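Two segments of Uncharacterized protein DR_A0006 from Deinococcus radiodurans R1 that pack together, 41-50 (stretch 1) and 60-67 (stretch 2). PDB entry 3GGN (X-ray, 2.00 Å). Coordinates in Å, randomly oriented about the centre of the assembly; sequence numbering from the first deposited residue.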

ATOM      1  N   VAL B  41       0.313   9.441 -18.343  1.00 23.81           N
ATOM      2  CA  VAL B  41      -0.631  10.310 -19.043  1.00 25.93           C
ATOM      3  C   VAL B  41      -0.007  10.773 -20.359  1.00 27.69           C
ATOM      4  O   VAL B  41       1.168  11.130 -20.394  1.00 28.98           O
ATOM      5  N   LEU B  42      -0.786  10.746 -21.439  1.00 28.88           N
ATOM      6  CA  LEU B  42      -0.307  11.181 -22.750  1.00 30.35           C
ATOM      7  C   LEU B  42      -1.007  12.485 -23.147  1.00 31.88           C
ATOM      8  O   LEU B  42      -0.518  13.236 -23.993  1.00 33.67           O
ATOM      9  N   ASP B  43      -2.159  12.728 -22.530  1.00 30.81           N
ATOM     10  CA  ASP B  43      -2.958  13.937 -22.734  1.00 30.62           C
ATOM     11  C   ASP B  43      -4.235  13.784 -21.919  1.00 31.46           C
ATOM     12  O   ASP B  43      -4.434  12.755 -21.270  1.00 29.10           O
ATOM     13  N   ASP B  44      -5.091  14.801 -21.955  1.00 30.65           N
ATOM     14  CA  ASP B  44      -6.333  14.792 -21.189  1.00 31.54           C
ATOM     15  C   ASP B  44      -7.115  13.479 -21.199  1.00 30.58           C
ATOM     16  O   ASP B  44      -7.651  13.067 -20.171  1.00 30.38           O
ATOM     17  N   LYS B  45      -7.176  12.817 -22.347  1.00 28.75           N
ATOM     18  CA  LYS B  45      -7.946  11.586 -22.435  1.00 29.46           C
ATOM     19  C   LYS B  45      -7.149  10.294 -22.605  1.00 26.89           C
ATOM     20  O   LYS B  45      -7.658   9.217 -22.312  1.00 25.96           O
ATOM     21  N   ARG B  46      -5.907  10.394 -23.063  1.00 24.99           N
ATOM     22  CA  ARG B  46      -5.103   9.198 -23.292  1.00 24.61           C
ATOM     23  C   ARG B  46      -3.985   8.950 -22.292  1.00 23.51           C
ATOM     24  O   ARG B  46      -3.429   9.879 -21.703  1.00 22.81           O
ATOM     25  N   SER B  47      -3.647   7.674 -22.142  1.00 20.54           N
ATOM     26  CA  SER B  47      -2.601   7.244 -21.232  1.00 19.84           C
ATOM     27  C   SER B  47      -2.000   5.922 -21.705  1.00 19.07           C
ATOM     28  O   SER B  47      -2.624   5.187 -22.459  1.00 17.97           O
ATOM     29  N   ARG B  48      -0.777   5.640 -21.269  1.00 18.63           N
ATOM     30  CA  ARG B  48      -0.076   4.413 -21.620  1.00 19.80           C
ATOM     31  C   ARG B  48      -0.011   3.533 -20.383  1.00 19.30           C
ATOM     32  O   ARG B  48       0.486   3.959 -19.343  1.00 18.94           O
ATOM     33  N   TRP B  49      -0.510   2.310 -20.502  1.00 18.30           N
ATOM     34  CA  TRP B  49      -0.516   1.372 -19.389  1.00 20.97           C
ATOM     35  C   TRP B  49       0.539   0.278 -19.593  1.00 23.07           C
ATOM     36  O   TRP B  49       0.874  -0.065 -20.724  1.00 23.18           O
ATOM     37  N   THR B  50       1.048  -0.264 -18.490  1.00 23.53           N
ATOM     38  CA  THR B  50       2.071  -1.302 -18.528  1.00 23.84           C
ATOM     39  C   THR B  50       1.927  -2.283 -17.364  1.00 25.39           C
ATOM     40  O   THR B  50       1.645  -1.878 -16.238  1.00 23.12           O
ATOM     41  N   VAL B  60       4.526  -5.693 -20.776  1.00 38.94           N
ATOM     42  CA  VAL B  60       3.573  -5.434 -21.851  1.00 35.01           C
ATOM     43  C   VAL B  60       2.822  -4.127 -21.602  1.00 33.22           C
ATOM     44  O   VAL B  60       2.283  -3.910 -20.517  1.00 31.51           O
ATOM     45  N   SER B  61       2.790  -3.264 -22.612  1.00 30.48           N
ATOM     46  CA  SER B  61       2.106  -1.982 -22.494  1.00 28.96           C
ATOM     47  C   SER B  61       1.168  -1.717 -23.665  1.00 27.23           C
ATOM     48  O   SER B  61       1.302  -2.296 -24.742  1.00 25.24           O
ATOM     49  N   TRP B  62       0.204  -0.838 -23.437  1.00 25.09           N
ATOM     50  CA  TRP B  62      -0.764  -0.488 -24.461  1.00 23.93           C
ATOM     51  C   TRP B  62      -1.283   0.905 -24.155  1.00 22.71           C
ATOM     52  O   TRP B  62      -1.070   1.432 -23.065  1.00 22.54           O
ATOM     53  N   GLU B  63      -1.958   1.498 -25.126  1.00 19.41           N
ATOM     54  CA  GLU B  63      -2.511   2.823 -24.952  1.00 19.40           C
ATOM     55  C   GLU B  63      -3.990   2.676 -24.617  1.00 18.59           C
ATOM     56  O   GLU B  63      -4.674   1.793 -25.144  1.00 18.21           O
ATOM     57  N   ALA B  64      -4.479   3.535 -23.731  1.00 17.83           N
ATOM     58  CA  ALA B  64      -5.884   3.511 -23.350  1.00 18.89           C
ATOM     59  C   ALA B  64      -6.435   4.934 -23.315  1.00 18.99           C
ATOM     60  O   ALA B  64      -5.680   5.906 -23.399  1.00 20.05           O
ATOM     61  N   GLU B  65      -7.752   5.049 -23.194  1.00 18.71           N
ATOM     62  CA  GLU B  65      -8.397   6.357 -23.135  1.00 19.88           C
ATOM     63  C   GLU B  65      -9.523   6.356 -22.100  1.00 19.10           C
ATOM     64  O   GLU B  65     -10.170   5.336 -21.880  1.00 18.03           O
ATOM     65  N   LEU B  66      -9.748   7.496 -21.454  1.00 19.08           N
ATOM     66  CA  LEU B  66     -10.835   7.608 -20.492  1.00 21.37           C
ATOM     67  C   LEU B  66     -12.109   7.709 -21.325  1.00 22.18           C
ATOM     68  O   LEU B  66     -12.161   8.493 -22.264  1.00 18.48           O
ATOM     69  N   THR B  67     -13.127   6.918 -20.998  1.00 22.47           N
ATOM     70  CA  THR B  67     -14.380   6.984 -21.741  1.00 24.65           C
ATOM     71  C   THR B  67     -15.430   7.738 -20.925  1.00 24.58           C
ATOM     72  O   THR B  67     -16.503   8.072 -21.427  1.00 23.06           O
TER

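The strand of stretch 1, from R46 to T50, runs antiparallel to the strand of stretch 2, and their side chains alternate between the two faces of the sheet. R46, R48, T50, S61, E63 and E65 lie on one face. S47, W49, W62 and A64 lie on the other. The backbone pairing sets S47 against A64 and W49 against W62 as hydrogen-bonded pairs, so these residues start side by side. The contact buries 753 Å² in all, and W49, E63 and K45 have the most area covered.

W49 is buried and has chi1 m. Its CB sits over one face of the W62 ring, with W49 CB to W62 CE2 at 3.5 Å. W62 has chi1 p and chi2 near 88°, and the end of its side chain comes nearer to stretch 1. The two indoles are near parallel, at 24°, but slid apart. Their five-membered rings are 5.3 Å apart at the centroids and barely overlap. The W49 ring also meets the small side chain of A64, with W49 CD1 to A64 CB at 3.8 Å. Its one ring nitrogen is satisfied within its own strand: W49 NE1 donates to S47 OG at 3.0 Å. S47 has chi1 p.

E63 is the polar centre of the other face. With chi1 and chi2 both t, its side chain is extended and its carboxylate reaches two arginines. R46 NH1 donates to E63 OE2 at 2.7 Å in a salt bridge. R48 NH2 forms a second salt bridge with E63 OE1, also at 2.7 Å. Each oxygen lies at the edge of its guanidinium, near the plane. R46 has chi1 m, while R48 has chi1 t and an off-rotamer chi2 of 130°. R48 NE is buried by the contact and has no partner in the model. R46 is also held from its own stretch, by a salt bridge from R46 NE to D43 OD2 at a very short 2.5 Å. Beside this charged group, L42 CD1 touches E63 CG at 3.8 Å.

K45 precedes the strand. Its CB points sideways, but the end of its side chain comes nearer to stretch 2. Chi1 and chi2 are t, then chi3 and chi4 turn to m. K45 NZ donates to L66 O at 2.7 Å, and K45 CG lies 3.9 Å from E65 CB. L66, with chi1 m and chi2 t, is buried; its CD1 approaches D44 O at 3.8 Å.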

ATOM      1  CB  VAL B  41      -0.993  11.554 -18.187  1.00 25.36           C
ATOM      2  CG1 VAL B  41      -1.940  12.469 -18.954  1.00 23.92           C
ATOM      3  CG2 VAL B  41      -1.639  11.112 -16.876  1.00 24.68           C
ATOM      4  CB  LEU B  42      -0.561  10.093 -23.804  1.00 31.29           C
ATOM      5  CG  LEU B  42       0.137   8.749 -23.541  1.00 32.23           C
ATOM      6  CD1 LEU B  42      -0.124   7.780 -24.682  1.00 32.82           C
ATOM      7  CD2 LEU B  42       1.631   8.978 -23.385  1.00 32.01           C
ATOM      8  CB  ASP B  43      -3.297  14.168 -24.213  1.00 32.04           C
ATOM      9  CG  ASP B  43      -4.122  13.050 -24.814  1.00 33.12           C
ATOM     10  OD1 ASP B  43      -5.186  12.696 -24.256  1.00 31.20           O
ATOM     11  OD2 ASP B  43      -3.703  12.530 -25.866  1.00 37.05           O
ATOM     12  CB  ASP B  44      -7.261  15.925 -21.654  1.00 32.67           C
ATOM     13  CG  ASP B  44      -6.679  17.310 -21.390  1.00 36.04           C
ATOM     14  OD1 ASP B  44      -5.850  17.436 -20.465  1.00 36.87           O
ATOM     15  OD2 ASP B  44      -7.058  18.274 -22.093  1.00 38.51           O
ATOM     16  CB  LYS B  45      -8.968  11.719 -23.569  1.00 31.74           C
ATOM     17  CG  LYS B  45      -9.842  10.497 -23.784  1.00 38.18           C
ATOM     18  CD  LYS B  45     -11.098  10.840 -24.576  1.00 38.61           C
ATOM     19  CE  LYS B  45     -12.021  11.765 -23.779  1.00 41.01           C
ATOM     20  NZ  LYS B  45     -12.501  11.149 -22.505  1.00 39.93           N
ATOM     21  CB  ARG B  46      -4.498   9.226 -24.696  1.00 26.57           C
ATOM     22  CG  ARG B  46      -5.510   9.227 -25.829  1.00 28.54           C
ATOM     23  CD  ARG B  46      -4.776   9.287 -27.158  1.00 31.49           C
ATOM     24  NE  ARG B  46      -3.905  10.459 -27.222  1.00 31.55           N
ATOM     25  CZ  ARG B  46      -2.638  10.435 -27.623  1.00 32.21           C
ATOM     26  NH1 ARG B  46      -2.079   9.294 -28.002  1.00 32.62           N
ATOM     27  NH2 ARG B  46      -1.925  11.555 -27.631  1.00 32.30           N
ATOM     28  CB  SER B  47      -3.171   7.100 -19.814  1.00 21.24           C
ATOM     29  OG  SER B  47      -4.411   6.404 -19.820  1.00 21.68           O
ATOM     30  CB  ARG B  48       1.345   4.729 -22.084  1.00 23.01           C
ATOM     31  CG  ARG B  48       2.160   3.509 -22.461  1.00 27.02           C
ATOM     32  CD  ARG B  48       2.793   3.721 -23.826  1.00 31.20           C
ATOM     33  NE  ARG B  48       1.762   4.032 -24.814  1.00 35.19           N
ATOM     34  CZ  ARG B  48       2.003   4.503 -26.033  1.00 36.49           C
ATOM     35  NH1 ARG B  48       3.250   4.724 -26.426  1.00 37.61           N
ATOM     36  NH2 ARG B  48       0.991   4.758 -26.857  1.00 35.83           N
ATOM     37  CB  TRP B  49      -1.908   0.748 -19.261  1.00 19.55           C
ATOM     38  CG  TRP B  49      -2.989   1.734 -18.894  1.00 19.84           C
ATOM     39  CD1 TRP B  49      -3.239   2.938 -19.488  1.00 18.32           C
ATOM     40  CD2 TRP B  49      -3.961   1.594 -17.851  1.00 16.97           C
ATOM     41  NE1 TRP B  49      -4.304   3.561 -18.874  1.00 18.17           N
ATOM     42  CE2 TRP B  49      -4.766   2.756 -17.867  1.00 20.24           C
ATOM     43  CE3 TRP B  49      -4.232   0.599 -16.905  1.00 19.09           C
ATOM     44  CZ2 TRP B  49      -5.821   2.951 -16.968  1.00 18.91           C
ATOM     45  CZ3 TRP B  49      -5.285   0.792 -16.011  1.00 15.98           C
ATOM     46  CH2 TRP B  49      -6.064   1.962 -16.051  1.00 18.40           C
ATOM     47  CB  THR B  50       3.478  -0.679 -18.451  1.00 25.82           C
ATOM     48  OG1 THR B  50       3.599   0.351 -19.440  1.00 24.84           O
ATOM     49  CG2 THR B  50       4.553  -1.736 -18.693  1.00 27.47           C
ATOM     50  CB  VAL B  60       2.550  -6.582 -21.969  1.00 34.98           C
ATOM     51  CG1 VAL B  60       1.520  -6.260 -23.046  1.00 33.99           C
ATOM     52  CG2 VAL B  60       3.271  -7.882 -22.288  1.00 34.42           C
ATOM     53  CB  SER B  61       3.124  -0.837 -22.370  1.00 28.61           C
ATOM     54  OG  SER B  61       3.725  -0.528 -23.612  1.00 29.63           O
ATOM     55  CB  TRP B  62      -1.923  -1.487 -24.453  1.00 26.14           C
ATOM     56  CG  TRP B  62      -2.730  -1.447 -23.195  1.00 28.80           C
ATOM     57  CD1 TRP B  62      -3.806  -0.650 -22.935  1.00 27.32           C
ATOM     58  CD2 TRP B  62      -2.497  -2.207 -22.004  1.00 30.39           C
ATOM     59  NE1 TRP B  62      -4.260  -0.867 -21.658  1.00 27.45           N
ATOM     60  CE2 TRP B  62      -3.473  -1.818 -21.063  1.00 29.81           C
ATOM     61  CE3 TRP B  62      -1.555  -3.181 -21.640  1.00 32.98           C
ATOM     62  CZ2 TRP B  62      -3.540  -2.367 -19.776  1.00 31.72           C
ATOM     63  CZ3 TRP B  62      -1.618  -3.729 -20.358  1.00 31.45           C
ATOM     64  CH2 TRP B  62      -2.607  -3.318 -19.443  1.00 33.03           C
ATOM     65  CB  GLU B  63      -2.345   3.627 -26.241  1.00 22.41           C
ATOM     66  CG  GLU B  63      -2.504   5.124 -26.067  1.00 28.48           C
ATOM     67  CD  GLU B  63      -2.263   5.881 -27.359  1.00 32.89           C
ATOM     68  OE1 GLU B  63      -1.284   5.549 -28.066  1.00 33.59           O
ATOM     69  OE2 GLU B  63      -3.045   6.808 -27.661  1.00 35.49           O
ATOM     70  CB  ALA B  64      -6.044   2.857 -21.988  1.00 20.15           C
ATOM     71  CB  GLU B  65      -8.971   6.720 -24.511  1.00 22.34           C
ATOM     72  CG  GLU B  65     -10.333   6.111 -24.801  1.00 25.38           C
ATOM     73  CD  GLU B  65     -10.853   6.430 -26.205  1.00 29.96           C
ATOM     74  OE1 GLU B  65     -10.550   7.524 -26.738  1.00 28.75           O
ATOM     75  OE2 GLU B  65     -11.581   5.582 -26.770  1.00 30.12           O
ATOM     76  CB  LEU B  66     -10.694   8.882 -19.650  1.00 23.03           C
ATOM     77  CG  LEU B  66      -9.530   8.975 -18.664  1.00 23.34           C
ATOM     78  CD1 LEU B  66      -9.423  10.394 -18.113  1.00 24.84           C
ATOM     79  CD2 LEU B  66      -9.743   7.977 -17.546  1.00 20.75           C
ATOM     80  CB  THR B  67     -14.923   5.580 -22.061  1.00 26.44           C
ATOM     81  OG1 THR B  67     -13.924   4.829 -22.758  1.00 32.28           O
ATOM     82  CG2 THR B  67     -16.148   5.680 -22.951  1.00 29.85           C
TER